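Alkyl hydroperoxide reductase AhpD (Legionella pneumophila, PDB 5DIK) is a carboxymuconolactone decarboxylase family protein that probably reduces alkyl hydroperoxides and may take part in the antioxidative response. Local coordinates at residues Lys54-Val65 against Glu89-Ala97. Numbering follows the deposited sequence.
Sequences KTKELIAMALAV and ELLETLGMA
Thr-93 of helix 87-99 wedges between Leu-58 and Ala-62 on helix 53-66. Its chi1 of -54° points CG2 at that helix, 3.1 Å from Leu-58 O and 3.7 Å from Ala-62 CB, a close fit against the helix surface. The hydroxyl turns back along its own helix, where OG1 donates to Glu-89 O at 2.9 Å; Thr-93 N reaches that oxygen from the opposite face of the carbonyl. The branched end of Leu-58 lies across Thr-93 at about a right angle, CD2 packing against OG1 and CD1 against Glu-89 CB. Further along, Val-65 straddles two neighbours, with CG1 on Ala-97 CB and CG2 on Leu-94 CD2, each at 3.7 Å. The small Ala-62 and Ala-97 let the backbones draw in locally, their CA atoms 5.6 Å apart. Met-61 CG rests on Leu-90 CD1, and helix 102-120 covers this flank through Ala-112 and Phe-116. At the partly exposed end, Lys-54 NZ bridges to the syn side of Glu-89 OE2 (3.1 Å), while OE1 accepts from Thr-86 N. Crossing at -42°, the pair forms part of the buried helical core of the AhpD-like fold; Ala-64 touches Cys-72 of the Cys-69–Cys-72 disulfide, at the start of helix 70-82.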
ATOM      1  N   LYS A  54      -1.269 -26.334   3.343  1.00 20.08           N
ATOM      2  CA  LYS A  54      -2.538 -25.764   2.861  1.00 21.39           C
ATOM      3  C   LYS A  54      -2.925 -24.503   3.648  1.00 19.02           C
ATOM      4  O   LYS A  54      -3.357 -23.511   3.073  1.00 18.15           O
ATOM      5  CB  LYS A  54      -3.663 -26.800   2.974  1.00 24.14           C
ATOM      6  CG  LYS A  54      -5.029 -26.294   2.520  1.00 28.91           C
ATOM      7  CD  LYS A  54      -6.103 -27.328   2.823  1.00 35.61           C
ATOM      8  CE  LYS A  54      -6.456 -27.345   4.299  1.00 39.83           C
ATOM      9  NZ  LYS A  54      -7.291 -28.537   4.577  1.00 44.04           N
ATOM     10  N   THR A  55      -2.790 -24.562   4.961  1.00 18.12           N
ATOM     11  CA  THR A  55      -3.073 -23.414   5.814  1.00 18.48           C
ATOM     12  C   THR A  55      -2.181 -22.233   5.458  1.00 17.70           C
ATOM     13  O   THR A  55      -2.667 -21.102   5.403  1.00 16.02           O
ATOM     14  CB  THR A  55      -2.934 -23.757   7.306  1.00 19.55           C
ATOM     15  OG1 THR A  55      -3.854 -24.795   7.629  1.00 19.85           O
ATOM     16  CG2 THR A  55      -3.243 -22.557   8.205  1.00 20.46           C
ATOM     17  N   LYS A  56      -0.872 -22.488   5.290  1.00 16.14           N
ATOM     18  CA  LYS A  56       0.064 -21.462   4.866  1.00 16.36           C
ATOM     19  C   LYS A  56      -0.304 -20.870   3.518  1.00 16.96           C
ATOM     20  O   LYS A  56      -0.218 -19.645   3.333  1.00 14.42           O
ATOM     21  CB  LYS A  56       1.507 -21.966   4.862  1.00 16.86           C
ATOM     22  CG  LYS A  56       2.021 -22.183   6.262  1.00 17.96           C
ATOM     23  CD  LYS A  56       3.485 -22.528   6.260  1.00 19.15           C
ATOM     24  CE  LYS A  56       3.917 -22.925   7.661  1.00 22.11           C
ATOM     25  NZ  LYS A  56       5.375 -23.021   7.709  1.00 25.18           N
ATOM     26  N   GLU A  57      -0.788 -21.690   2.589  1.00 16.43           N
ATOM     27  CA  GLU A  57      -1.229 -21.137   1.324  1.00 18.67           C
ATOM     28  C   GLU A  57      -2.497 -20.304   1.409  1.00 16.72           C
ATOM     29  O   GLU A  57      -2.669 -19.403   0.579  1.00 16.93           O
ATOM     30  CB  GLU A  57      -1.481 -22.216   0.255  1.00 22.32           C
ATOM     31  CG  GLU A  57      -0.217 -22.692  -0.377  1.00 28.25           C
ATOM     32  CD  GLU A  57       0.559 -21.613  -1.121  1.00 27.61           C
ATOM     33  OE1 GLU A  57       0.021 -20.917  -2.000  1.00 33.22           O
ATOM     34  OE2 GLU A  57       1.759 -21.561  -0.882  1.00 30.59           O
ATOM     35  N   LEU A  58      -3.404 -20.647   2.327  1.00 15.83           N
ATOM     36  CA  LEU A  58      -4.561 -19.829   2.589  1.00 15.91           C
ATOM     37  C   LEU A  58      -4.109 -18.445   3.089  1.00 15.77           C
ATOM     38  O   LEU A  58      -4.662 -17.420   2.676  1.00 14.90           O
ATOM     39  CB  LEU A  58      -5.523 -20.512   3.562  1.00 16.75           C
ATOM     40  CG  LEU A  58      -6.256 -21.720   2.972  1.00 18.64           C
ATOM     41  CD1 LEU A  58      -6.960 -22.497   4.053  1.00 19.41           C
ATOM     42  CD2 LEU A  58      -7.242 -21.295   1.888  1.00 19.40           C
ATOM     43  N   ILE A  59      -3.091 -18.414   3.945  1.00 14.58           N
ATOM     44  CA  ILE A  59      -2.510 -17.151   4.389  1.00 15.20           C
ATOM     45  C   ILE A  59      -1.920 -16.378   3.213  1.00 14.39           C
ATOM     46  O   ILE A  59      -2.176 -15.174   3.071  1.00 14.91           O
ATOM     47  CB  ILE A  59      -1.449 -17.375   5.481  1.00 15.83           C
ATOM     48  CG1 ILE A  59      -2.124 -17.932   6.740  1.00 17.14           C
ATOM     49  CG2 ILE A  59      -0.683 -16.082   5.794  1.00 15.64           C
ATOM     50  CD1 ILE A  59      -1.123 -18.526   7.717  1.00 18.09           C
ATOM     51  N   ALA A  60      -1.187 -17.062   2.343  1.00 14.01           N
ATOM     52  CA  ALA A  60      -0.615 -16.423   1.147  1.00 14.71           C
ATOM     53  C   ALA A  60      -1.715 -15.834   0.262  1.00 14.18           C
ATOM     54  O   ALA A  60      -1.555 -14.741  -0.261  1.00 13.97           O
ATOM     55  CB  ALA A  60       0.240 -17.395   0.357  1.00 14.57           C
ATOM     56  N   MET A  61      -2.827 -16.546   0.120  1.00 14.58           N
ATOM     57  CA  MET A  61      -3.957 -16.051  -0.712  1.00 15.79           C
ATOM     58  C   MET A  61      -4.577 -14.794  -0.114  1.00 14.70           C
ATOM     59  O   MET A  61      -4.839 -13.839  -0.836  1.00 14.85           O
ATOM     60  CB  MET A  61      -5.028 -17.112  -0.893  1.00 17.09           C
ATOM     61  CG  MET A  61      -6.245 -16.600  -1.677  1.00 20.08           C
ATOM     62  SD  MET A  61      -5.820 -15.968  -3.322  1.00 24.74           S
ATOM     63  CE  MET A  61      -5.649 -17.598  -4.039  1.00 22.44           C
ATOM     64  N   ALA A  62      -4.784 -14.784   1.194  1.00 14.27           N
ATOM     65  CA  ALA A  62      -5.249 -13.574   1.868  1.00 14.67           C
ATOM     66  C   ALA A  62      -4.345 -12.381   1.626  1.00 13.73           C
ATOM     67  O   ALA A  62      -4.837 -11.282   1.315  1.00 13.42           O
ATOM     68  CB  ALA A  62      -5.433 -13.801   3.356  1.00 14.13           C
ATOM     69  N   LEU A  63      -3.038 -12.597   1.741  1.00 13.99           N
ATOM     70  CA  LEU A  63      -2.044 -11.559   1.513  1.00 14.89           C
ATOM     71  C   LEU A  63      -2.023 -11.089   0.056  1.00 14.59           C
ATOM     72  O   LEU A  63      -1.879  -9.904  -0.223  1.00 13.33           O
ATOM     73  CB  LEU A  63      -0.643 -12.088   1.896  1.00 16.67           C
ATOM     74  CG  LEU A  63      -0.396 -12.238   3.382  1.00 18.85           C
ATOM     75  CD1 LEU A  63       0.812 -13.122   3.674  1.00 21.07           C
ATOM     76  CD2 LEU A  63      -0.156 -10.884   3.984  1.00 19.60           C
ATOM     77  N   ALA A  64      -2.169 -12.031  -0.869  1.00 14.81           N
ATOM     78  CA  ALA A  64      -2.264 -11.690  -2.283  1.00 15.09           C
ATOM     79  C   ALA A  64      -3.447 -10.793  -2.630  1.00 14.26           C
ATOM     80  O   ALA A  64      -3.319  -9.897  -3.476  1.00 14.80           O
ATOM     81  CB  ALA A  64      -2.287 -12.965  -3.133  1.00 15.90           C
ATOM     82  N   VAL A  65      -4.590 -11.048  -1.983  1.00 14.14           N
ATOM     83  CA  VAL A  65      -5.785 -10.247  -2.146  1.00 13.33           C
ATOM     84  C   VAL A  65      -5.528  -8.872  -1.528  1.00 14.40           C
ATOM     85  O   VAL A  65      -5.803  -7.824  -2.169  1.00 13.07           O
ATOM     86  CB  VAL A  65      -7.013 -10.958  -1.552  1.00 14.14           C
ATOM     87  CG1 VAL A  65      -8.214 -10.034  -1.385  1.00 13.55           C
ATOM     88  CG2 VAL A  65      -7.356 -12.166  -2.413  1.00 14.56           C
ATOM     89  N   GLU A  89     -13.062 -23.198   2.469  1.00 19.31           N
ATOM     90  CA  GLU A  89     -11.826 -22.688   3.110  1.00 21.71           C
ATOM     91  C   GLU A  89     -11.375 -21.423   2.380  1.00 19.54           C
ATOM     92  O   GLU A  89     -11.000 -20.446   3.024  1.00 18.48           O
ATOM     93  CB  GLU A  89     -10.701 -23.748   3.103  1.00 22.41           C
ATOM     94  CG  GLU A  89     -10.984 -24.911   4.031  1.00 25.24           C
ATOM     95  CD  GLU A  89     -10.072 -26.118   3.808  1.00 27.93           C
ATOM     96  OE1 GLU A  89      -9.599 -26.365   2.670  1.00 28.32           O
ATOM     97  OE2 GLU A  89      -9.826 -26.822   4.792  1.00 31.72           O
ATOM     98  N   LEU A  90     -11.411 -21.438   1.047  1.00 18.31           N
ATOM     99  CA  LEU A  90     -11.048 -20.231   0.284  1.00 19.87           C
ATOM    100  C   LEU A  90     -11.965 -19.056   0.632  1.00 19.18           C
ATOM    101  O   LEU A  90     -11.489 -17.957   0.934  1.00 16.70           O
ATOM    102  CB  LEU A  90     -11.055 -20.504  -1.221  1.00 20.80           C
ATOM    103  CG  LEU A  90     -10.903 -19.261  -2.098  1.00 23.24           C
ATOM    104  CD1 LEU A  90      -9.503 -18.709  -1.955  1.00 24.36           C
ATOM    105  CD2 LEU A  90     -11.195 -19.563  -3.554  1.00 24.95           C
ATOM    106  N   LEU A  91     -13.289 -19.283   0.583  1.00 18.22           N
ATOM    107  CA  LEU A  91     -14.230 -18.229   0.859  1.00 20.70           C
ATOM    108  C   LEU A  91     -13.971 -17.606   2.228  1.00 19.41           C
ATOM    109  O   LEU A  91     -14.089 -16.400   2.392  1.00 18.73           O
ATOM    110  CB  LEU A  91     -15.676 -18.715   0.755  1.00 21.84           C
ATOM    111  CG  LEU A  91     -16.148 -19.082  -0.663  1.00 23.73           C
ATOM    112  CD1 LEU A  91     -17.550 -19.665  -0.581  1.00 24.92           C
ATOM    113  CD2 LEU A  91     -16.130 -17.894  -1.605  1.00 26.51           C
ATOM    114  N   GLU A  92     -13.679 -18.430   3.217  1.00 19.72           N
ATOM    115  CA  GLU A  92     -13.502 -17.920   4.560  1.00 21.43           C
ATOM    116  C   GLU A  92     -12.224 -17.095   4.675  1.00 19.88           C
ATOM    117  O   GLU A  92     -12.184 -16.104   5.417  1.00 18.66           O
ATOM    118  CB  GLU A  92     -13.574 -19.039   5.594  1.00 25.15           C
ATOM    119  CG  GLU A  92     -15.016 -19.586   5.662  1.00 27.38           C
ATOM    120  CD  GLU A  92     -15.298 -20.524   6.811  1.00 33.51           C
ATOM    121  OE1 GLU A  92     -14.471 -20.575   7.769  1.00 35.34           O
ATOM    122  OE2 GLU A  92     -16.358 -21.227   6.742  1.00 33.48           O
ATOM    123  N   THR A  93     -11.216 -17.495   3.928  1.00 17.17           N
ATOM    124  CA  THR A  93      -9.990 -16.729   3.878  1.00 19.16           C
ATOM    125  C   THR A  93     -10.222 -15.378   3.209  1.00 16.77           C
ATOM    126  O   THR A  93      -9.743 -14.335   3.675  1.00 16.57           O
ATOM    127  CB  THR A  93      -8.894 -17.514   3.177  1.00 20.79           C
ATOM    128  OG1 THR A  93      -8.754 -18.793   3.824  1.00 25.06           O
ATOM    129  CG2 THR A  93      -7.606 -16.790   3.306  1.00 20.97           C
ATOM    130  N   LEU A  94     -10.972 -15.379   2.125  1.00 15.76           N
ATOM    131  CA  LEU A  94     -11.348 -14.137   1.444  1.00 15.61           C
ATOM    132  C   LEU A  94     -12.196 -13.216   2.333  1.00 15.90           C
ATOM    133  O   LEU A  94     -12.020 -11.988   2.313  1.00 15.51           O
ATOM    134  CB  LEU A  94     -12.081 -14.452   0.128  1.00 16.51           C
ATOM    135  CG  LEU A  94     -11.238 -15.224  -0.864  1.00 17.61           C
ATOM    136  CD1 LEU A  94     -12.005 -15.546  -2.133  1.00 17.03           C
ATOM    137  CD2 LEU A  94      -9.962 -14.474  -1.228  1.00 18.12           C
ATOM    138  N   GLY A  95     -13.053 -13.796   3.175  1.00 15.20           N
ATOM    139  CA  GLY A  95     -13.814 -13.038   4.123  1.00 15.50           C
ATOM    140  C   GLY A  95     -12.917 -12.277   5.080  1.00 16.17           C
ATOM    141  O   GLY A  95     -13.208 -11.124   5.435  1.00 15.35           O
ATOM    142  N   MET A  96     -11.838 -12.917   5.529  1.00 15.72           N
ATOM    143  CA  MET A  96     -10.882 -12.221   6.399  1.00 16.76           C
ATOM    144  C   MET A  96     -10.197 -11.042   5.681  1.00 16.01           C
ATOM    145  O   MET A  96     -10.026  -9.974   6.260  1.00 15.77           O
ATOM    146  CB  MET A  96      -9.839 -13.196   6.955  1.00 16.99           C
ATOM    147  CG  MET A  96     -10.400 -14.152   7.986  1.00 18.61           C
ATOM    148  SD  MET A  96     -11.211 -13.330   9.363  1.00 20.87           S
ATOM    149  CE  MET A  96      -9.806 -12.421  10.061  1.00 19.74           C
ATOM    150  N   ALA A  97      -9.861 -11.225   4.412  1.00 14.89           N
ATOM    151  CA  ALA A  97      -9.279 -10.155   3.608  1.00 14.76           C
ATOM    152  C   ALA A  97     -10.248  -8.972   3.490  1.00 14.45           C
ATOM    153  O   ALA A  97      -9.827  -7.824   3.584  1.00 14.22           O
ATOM    154  CB  ALA A  97      -8.906 -10.678   2.222  1.00 14.95           C
TER